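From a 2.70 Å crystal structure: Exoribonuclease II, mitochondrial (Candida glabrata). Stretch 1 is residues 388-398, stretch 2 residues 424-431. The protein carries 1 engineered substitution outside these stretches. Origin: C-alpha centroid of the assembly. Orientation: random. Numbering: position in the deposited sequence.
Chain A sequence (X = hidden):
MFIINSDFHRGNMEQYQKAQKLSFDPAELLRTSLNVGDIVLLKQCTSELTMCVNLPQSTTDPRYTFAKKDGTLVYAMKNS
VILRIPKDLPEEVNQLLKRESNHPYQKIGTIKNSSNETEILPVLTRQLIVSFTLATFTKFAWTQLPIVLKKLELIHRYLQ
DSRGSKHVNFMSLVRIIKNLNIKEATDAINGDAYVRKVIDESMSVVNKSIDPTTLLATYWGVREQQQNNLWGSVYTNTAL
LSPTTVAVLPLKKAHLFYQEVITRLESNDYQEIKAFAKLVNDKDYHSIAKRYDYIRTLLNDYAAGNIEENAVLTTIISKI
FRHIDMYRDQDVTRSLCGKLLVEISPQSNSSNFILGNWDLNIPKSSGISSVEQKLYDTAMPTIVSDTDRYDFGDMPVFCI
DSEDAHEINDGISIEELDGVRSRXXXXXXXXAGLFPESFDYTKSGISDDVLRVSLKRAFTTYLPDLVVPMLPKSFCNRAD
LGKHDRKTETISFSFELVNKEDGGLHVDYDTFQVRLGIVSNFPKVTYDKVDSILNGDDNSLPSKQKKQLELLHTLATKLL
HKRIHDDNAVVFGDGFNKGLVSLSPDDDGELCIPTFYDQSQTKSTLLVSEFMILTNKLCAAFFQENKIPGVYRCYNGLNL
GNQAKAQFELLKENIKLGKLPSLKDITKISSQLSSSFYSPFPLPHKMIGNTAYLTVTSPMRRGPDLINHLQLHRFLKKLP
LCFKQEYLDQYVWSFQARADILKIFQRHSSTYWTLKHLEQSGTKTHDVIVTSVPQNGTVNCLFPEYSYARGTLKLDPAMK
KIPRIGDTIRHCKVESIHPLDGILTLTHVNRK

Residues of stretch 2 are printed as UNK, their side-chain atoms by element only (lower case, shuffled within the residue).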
ATOM      1  N   ASP A 388     -10.481  -3.582  34.759  1.00105.95           N
ATOM      2  CA  ASP A 388     -11.447  -4.640  35.125  1.00109.61           C
ATOM      3  C   ASP A 388     -11.337  -5.836  34.163  1.00 96.82           C
ATOM      4  O   ASP A 388     -12.247  -6.187  33.416  1.00101.58           O
ATOM      5  CB  ASP A 388     -12.858  -4.046  35.174  1.00122.03           C
ATOM      6  CG  ASP A 388     -13.898  -5.014  35.735  1.00133.15           C
ATOM      7  OD1 ASP A 388     -13.790  -6.235  35.504  1.00136.41           O
ATOM      8  OD2 ASP A 388     -14.809  -4.551  36.458  1.00136.60           O
ATOM      9  N   ARG A 389     -10.189  -6.488  34.167  1.00 78.29           N
ATOM     10  CA  ARG A 389      -9.836  -7.440  33.129  1.00 72.98           C
ATOM     11  C   ARG A 389      -9.782  -8.871  33.645  1.00 70.24           C
ATOM     12  O   ARG A 389      -9.233  -9.128  34.721  1.00 77.72           O
ATOM     13  CB  ARG A 389      -8.473  -7.053  32.575  1.00 76.17           C
ATOM     14  CG  ARG A 389      -8.302  -5.559  32.494  1.00 77.12           C
ATOM     15  CD  ARG A 389      -6.912  -5.206  32.070  1.00 79.59           C
ATOM     16  NE  ARG A 389      -6.693  -5.490  30.666  1.00 83.83           N
ATOM     17  CZ  ARG A 389      -7.061  -4.673  29.690  1.00 83.80           C
ATOM     18  NH1 ARG A 389      -7.678  -3.533  29.979  1.00 83.72           N
ATOM     19  NH2 ARG A 389      -6.818  -5.002  28.433  1.00 81.59           N
ATOM     20  N   TYR A 390     -10.327  -9.809  32.868  1.00 61.17           N
ATOM     21  CA  TYR A 390     -10.178 -11.234  33.174  1.00 56.39           C
ATOM     22  C   TYR A 390      -8.710 -11.669  33.204  1.00 54.07           C
ATOM     23  O   TYR A 390      -7.943 -11.330  32.306  1.00 59.15           O
ATOM     24  CB  TYR A 390     -10.928 -12.040  32.125  1.00 57.31           C
ATOM     25  CG  TYR A 390     -10.851 -13.530  32.321  1.00 70.06           C
ATOM     26  CD1 TYR A 390      -9.756 -14.262  31.871  1.00 71.75           C
ATOM     27  CD2 TYR A 390     -11.878 -14.216  32.954  1.00 76.44           C
ATOM     28  CE1 TYR A 390      -9.686 -15.630  32.051  1.00 74.37           C
ATOM     29  CE2 TYR A 390     -11.820 -15.584  33.132  1.00 78.37           C
ATOM     30  CZ  TYR A 390     -10.726 -16.284  32.676  1.00 79.68           C
ATOM     31  OH  TYR A 390     -10.675 -17.642  32.849  1.00 86.48           O
ATOM     32  N   ASP A 391      -8.309 -12.447  34.216  1.00 51.82           N
ATOM     33  CA  ASP A 391      -6.938 -12.951  34.281  1.00 59.74           C
ATOM     34  C   ASP A 391      -6.876 -14.434  33.940  1.00 62.23           C
ATOM     35  O   ASP A 391      -7.510 -15.259  34.604  1.00 66.91           O
ATOM     36  CB  ASP A 391      -6.286 -12.729  35.647  1.00 71.25           C
ATOM     37  CG  ASP A 391      -4.750 -12.921  35.598  1.00 89.90           C
ATOM     38  OD1 ASP A 391      -4.274 -13.836  34.887  1.00 95.92           O
ATOM     39  OD2 ASP A 391      -4.004 -12.142  36.244  1.00 96.16           O
ATOM     40  N   PHE A 392      -6.042 -14.764  32.951  1.00 58.62           N
ATOM     41  CA  PHE A 392      -5.801 -16.124  32.497  1.00 52.89           C
ATOM     42  C   PHE A 392      -4.723 -16.814  33.319  1.00 55.97           C
ATOM     43  O   PHE A 392      -4.454 -18.003  33.120  1.00 56.20           O
ATOM     44  CB  PHE A 392      -5.410 -16.096  31.022  1.00 48.98           C
ATOM     45  CG  PHE A 392      -6.484 -15.534  30.121  1.00 47.39           C
ATOM     46  CD1 PHE A 392      -6.553 -14.156  29.864  1.00 45.01           C
ATOM     47  CD2 PHE A 392      -7.439 -16.372  29.540  1.00 43.73           C
ATOM     48  CE1 PHE A 392      -7.567 -13.617  29.034  1.00 44.25           C
ATOM     49  CE2 PHE A 392      -8.443 -15.856  28.707  1.00 43.22           C
ATOM     50  CZ  PHE A 392      -8.510 -14.480  28.449  1.00 44.10           C
ATOM     51  N   GLY A 393      -4.121 -16.088  34.245  1.00 54.80           N
ATOM     52  CA  GLY A 393      -3.165 -16.679  35.147  1.00 52.40           C
ATOM     53  C   GLY A 393      -1.897 -17.119  34.462  1.00 53.81           C
ATOM     54  O   GLY A 393      -1.253 -16.363  33.724  1.00 56.82           O
ATOM     55  N   ASP A 394      -1.540 -18.365  34.715  1.00 55.13           N
ATOM     56  CA  ASP A 394      -0.289 -18.939  34.275  1.00 50.34           C
ATOM     57  C   ASP A 394      -0.496 -19.737  33.017  1.00 50.63           C
ATOM     58  O   ASP A 394       0.441 -20.361  32.520  1.00 51.27           O
ATOM     59  CB  ASP A 394       0.287 -19.834  35.377  1.00 52.62           C
ATOM     60  CG  ASP A 394       1.748 -20.139  35.174  1.00 62.23           C
ATOM     61  OD1 ASP A 394       2.541 -19.179  35.147  1.00 68.55           O
ATOM     62  OD2 ASP A 394       2.110 -21.338  35.061  1.00 61.56           O
HETATM   63  N   MSE A 395      -1.711 -19.744  32.513  1.00 53.19           N
HETATM   64  CA  MSE A 395      -1.961 -20.314  31.231  1.00 61.11           C
HETATM   65  C   MSE A 395      -0.952 -19.785  30.232  1.00 56.96           C
HETATM   66  O   MSE A 395      -0.739 -18.568  30.141  1.00 60.08           O
HETATM   67  CB  MSE A 395      -3.353 -19.980  30.789  1.00 80.53           C
HETATM   68  CG  MSE A 395      -3.575 -20.286  29.357  1.00102.78           C
HETATM   69 SE   MSE A 395      -5.301 -19.629  28.781  1.00121.27          SE
HETATM   70  CE  MSE A 395      -5.847 -21.168  27.701  1.00127.43           C
ATOM     71  N   PRO A 396      -0.322 -20.711  29.504  1.00 58.19           N
ATOM     72  CA  PRO A 396       0.766 -20.353  28.586  1.00 56.35           C
ATOM     73  C   PRO A 396       0.251 -19.809  27.271  1.00 55.38           C
ATOM     74  O   PRO A 396      -0.675 -20.353  26.656  1.00 52.90           O
ATOM     75  CB  PRO A 396       1.500 -21.675  28.355  1.00 51.65           C
ATOM     76  CG  PRO A 396       0.527 -22.721  28.708  1.00 50.71           C
ATOM     77  CD  PRO A 396      -0.673 -22.129  29.401  1.00 56.30           C
ATOM     78  N   VAL A 397       0.925 -18.751  26.823  1.00 58.72           N
ATOM     79  CA  VAL A 397       0.591 -18.003  25.618  1.00 49.83           C
ATOM     80  C   VAL A 397       1.752 -18.076  24.653  1.00 50.21           C
ATOM     81  O   VAL A 397       2.846 -17.593  24.963  1.00 56.09           O
ATOM     82  CB  VAL A 397       0.321 -16.536  25.943  1.00 46.26           C
ATOM     83  CG1 VAL A 397      -0.150 -15.840  24.725  1.00 56.95           C
ATOM     84  CG2 VAL A 397      -0.705 -16.481  27.037  1.00 56.47           C
ATOM     85  N   PHE A 398       1.487 -18.561  23.445  1.00 48.82           N
ATOM     86  CA  PHE A 398       2.506 -18.727  22.424  1.00 48.37           C
ATOM     87  C   PHE A 398       2.538 -17.542  21.455  1.00 48.95           C
ATOM     88  O   PHE A 398       1.589 -17.327  20.694  1.00 46.18           O
ATOM     89  CB  PHE A 398       2.248 -20.020  21.660  1.00 52.56           C
ATOM     90  CG  PHE A 398       2.179 -21.253  22.523  1.00 54.05           C
ATOM     91  CD1 PHE A 398       3.333 -21.801  23.067  1.00 54.40           C
ATOM     92  CD2 PHE A 398       0.968 -21.905  22.731  1.00 52.91           C
ATOM     93  CE1 PHE A 398       3.270 -22.962  23.828  1.00 55.80           C
ATOM     94  CE2 PHE A 398       0.899 -23.067  23.489  1.00 55.76           C
ATOM     95  CZ  PHE A 398       2.047 -23.595  24.036  1.00 58.52           C
ATOM     96  N   UNK A 424      -9.973 -22.179  22.511  1.00 62.76           N
ATOM     97  CA  UNK A 424      -8.896 -21.378  21.965  1.00 54.57           C
ATOM     98  C   UNK A 424      -8.998 -19.944  22.429  1.00 54.83           C
ATOM     99  O   UNK A 424     -10.086 -19.361  22.468  1.00 54.51           O
ATOM    100  c   UNK A 424      -7.642 -20.863  19.940  1.00 51.65           C
ATOM    101  c   UNK A 424      -9.125 -22.898  20.059  1.00 48.76           C
ATOM    102  c   UNK A 424      -8.906 -21.444  20.443  1.00 48.27           C
ATOM    103  c   UNK A 424      -7.955 -23.792  20.420  1.00 51.51           C
ATOM    104  N   UNK A 425      -7.844 -19.373  22.743  1.00 55.67           N
ATOM    105  CA  UNK A 425      -7.737 -18.000  23.188  1.00 54.77           C
ATOM    106  C   UNK A 425      -6.698 -17.295  22.356  1.00 51.03           C
ATOM    107  O   UNK A 425      -5.548 -17.738  22.287  1.00 53.09           O
ATOM    108  c   UNK A 425      -8.426 -19.840  26.029  1.00 67.49           C
ATOM    109  n   UNK A 425      -9.544 -19.905  26.821  1.00 70.17           N
ATOM    110  c   UNK A 425     -10.146 -18.729  26.812  1.00 69.63           C
ATOM    111  c   UNK A 425      -7.359 -17.931  24.647  1.00 60.08           C
ATOM    112  n   UNK A 425      -9.453 -17.910  26.045  1.00 68.41           N
ATOM    113  c   UNK A 425      -8.357 -18.581  25.544  1.00 67.87           C
ATOM    114  N   UNK A 426      -7.104 -16.191  21.755  1.00 46.52           N
ATOM    115  CA  UNK A 426      -6.232 -15.370  20.943  1.00 42.84           C
ATOM    116  C   UNK A 426      -6.078 -14.068  21.669  1.00 48.39           C
ATOM    117  O   UNK A 426      -7.036 -13.299  21.795  1.00 55.86           O
ATOM    118  c   UNK A 426      -6.806 -15.152  19.552  1.00 41.65           C
ATOM    119  c   UNK A 426      -7.390 -16.465  19.086  1.00 47.57           C
ATOM    120  c   UNK A 426      -5.725 -14.675  18.619  1.00 48.41           C
ATOM    121  c   UNK A 426      -6.320 -17.519  18.908  1.00 48.21           C
ATOM    122  N   UNK A 427      -4.877 -13.823  22.143  1.00 50.05           N
ATOM    123  CA  UNK A 427      -4.610 -12.652  22.947  1.00 56.13           C
ATOM    124  C   UNK A 427      -3.896 -11.655  22.076  1.00 55.35           C
ATOM    125  O   UNK A 427      -2.794 -11.917  21.593  1.00 60.16           O
ATOM    126  c   UNK A 427      -3.650 -15.450  24.935  1.00 53.89           C
ATOM    127  n   UNK A 427      -4.497 -16.241  25.658  1.00 50.70           N
ATOM    128  c   UNK A 427      -3.782 -12.985  24.175  1.00 57.46           C
ATOM    129  n   UNK A 427      -5.414 -14.304  25.531  1.00 53.84           N
ATOM    130  c   UNK A 427      -4.230 -14.232  24.838  1.00 54.70           C
ATOM    131  c   UNK A 427      -5.557 -15.529  25.998  1.00 55.02           C
ATOM    132  N   UNK A 428      -4.534 -10.530  21.873  1.00 53.62           N
ATOM    133  CA  UNK A 428      -4.018  -9.486  21.025  1.00 50.77           C
ATOM    134  C   UNK A 428      -3.532  -8.395  21.957  1.00 48.88           C
ATOM    135  O   UNK A 428      -4.206  -8.077  22.944  1.00 48.88           O
ATOM    136  c   UNK A 428      -5.504 -10.083  19.104  1.00 40.72           C
ATOM    137  c   UNK A 428      -4.634  -7.820  19.315  1.00 55.31           C
ATOM    138  c   UNK A 428      -5.131  -8.988  20.091  1.00 48.19           C
ATOM    139  c   UNK A 428      -4.321 -10.907  18.653  1.00 50.65           C
ATOM    140  N   UNK A 429      -2.364  -7.840  21.671  1.00 46.34           N
ATOM    141  CA  UNK A 429      -1.912  -6.721  22.479  1.00 49.05           C
ATOM    142  C   UNK A 429      -2.994  -5.648  22.498  1.00 57.36           C
ATOM    143  O   UNK A 429      -3.806  -5.553  21.570  1.00 59.16           O
ATOM    144  c   UNK A 429      -0.607  -6.165  21.931  1.00 48.75           C
ATOM    145  N   UNK A 430      -3.032  -4.818  23.529  1.00 61.54           N
ATOM    146  CA  UNK A 430      -4.103  -3.839  23.658  1.00 68.81           C
ATOM    147  C   UNK A 430      -3.508  -2.443  23.666  1.00 71.15           C
ATOM    148  O   UNK A 430      -3.459  -1.766  24.702  1.00 75.74           O
ATOM    149  c   UNK A 430      -5.980  -2.997  25.069  1.00 80.23           C
ATOM    150  c   UNK A 430      -4.954  -4.068  24.901  1.00 74.64           C
ATOM    151  o   UNK A 430      -6.633  -2.665  24.054  1.00 84.37           O
ATOM    152  o   UNK A 430      -6.124  -2.481  26.195  1.00 81.46           O
ATOM    153  N   UNK A 431      -3.056  -1.973  22.516  1.00 65.88           N
ATOM    154  CA  UNK A 431      -2.558  -0.609  22.472  1.00 63.65           C
ATOM    155  C   UNK A 431      -3.684   0.398  22.608  1.00 64.76           C
ATOM    156  O   UNK A 431      -3.453   1.510  23.097  1.00 63.21           O
ATOM    157  c   UNK A 431      -3.127  -2.587  21.184  1.00 65.17           C
ATOM    158  c   UNK A 431      -2.575  -1.522  20.283  1.00 64.16           C
ATOM    159  c   UNK A 431      -1.841  -0.548  21.123  1.00 59.72           C
TER

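Position 424 carries four side-chain carbons and no heteroatom. The chain forks at the first carbon, and one arm runs two carbons long, the pattern of a beta-branched aliphatic residue. Its CA-to-CB bond points away from stretch 1, and its nearest approach to stretch 1 is 7.9 Å, from CB of position 424 to Met-395 CE. This is Ile-424.

Position 425 has one carbon leading to a five-membered ring of three carbons and two nitrogens, which is an imidazole. The residue points toward stretch 1, and its ring meets both Phe-392 and Met-395. It is His-425. Phe-392 CE2 lies 3.5 Å from His-425 ND1, and the selenomethionine methyl, Met-395 CE, lies 3.3 Å from His-425 CD2. The edge of Phe-392 is turned toward the imidazole face in an offset edge-to-face pair, with centroids 5.3 Å apart and planes at 70°. Met-395 SE sits 4.7 Å from the centroid of the His-425 ring, 33° off the ring normal, so its approach is oblique.

Position 426 repeats the four-carbon fork with one longer arm. Its CA-to-CB bond again points away, and no contact with stretch 1 results: Ile-426. The reversal from 425 is the alternation expected of a strand.

Position 427 has again one carbon and a ring of three carbons and two nitrogens, directed toward stretch 1, where it meets Phe-392 and Val-397. This is His-427. Val-397 CG1 approaches His-427 CD2 at 3.5 Å, near the plane of the imidazole. His-427 CE1 stands over one face of the Phe-392 ring, 4.0 Å from Phe-392 CE2. The result is an edge-to-face pair with centroids 4.8 Å apart and planes at 65°, the histidine supplying the edge.

Position 428 has four carbons with the same fork, out of reach of stretch 1; it is Ile-428. Position 429 has a single side-chain carbon, also out of reach, and is therefore Ala-429.

Position 430 shows two carbons, the second bearing two oxygens: a short carboxylate, pointing toward stretch 1 and approaching the guanidinium of Arg-389. It is Asp-430. Arg-389 NH2 donates to Asp-430 OD2 at 3.4 Å with an N-H...acceptor angle of 140°, a weak hydrogen bond within a salt bridge; opposite charges favour the pairing despite its length.

Position 431 has three carbons that close a ring onto the backbone nitrogen, which identifies Pro-431. It does not touch stretch 1.

The contact is made by side chains, with no backbone hydrogen bond joining the stretches; even the CA atoms of Val-397 and His-427 are 7.9 Å apart. Alternation along the strand presents both imidazoles to stretch 1. Phe-392 links them, offering its edge to His-425 and a face to His-427, while Met-395 and Val-397 each pack against one histidine. The Arg-389 to Asp-430 salt bridge adds a polar link. Together these contacts bury 317 Å², summed over both sides.

Stretch 2 (424-431) IHIHIADP
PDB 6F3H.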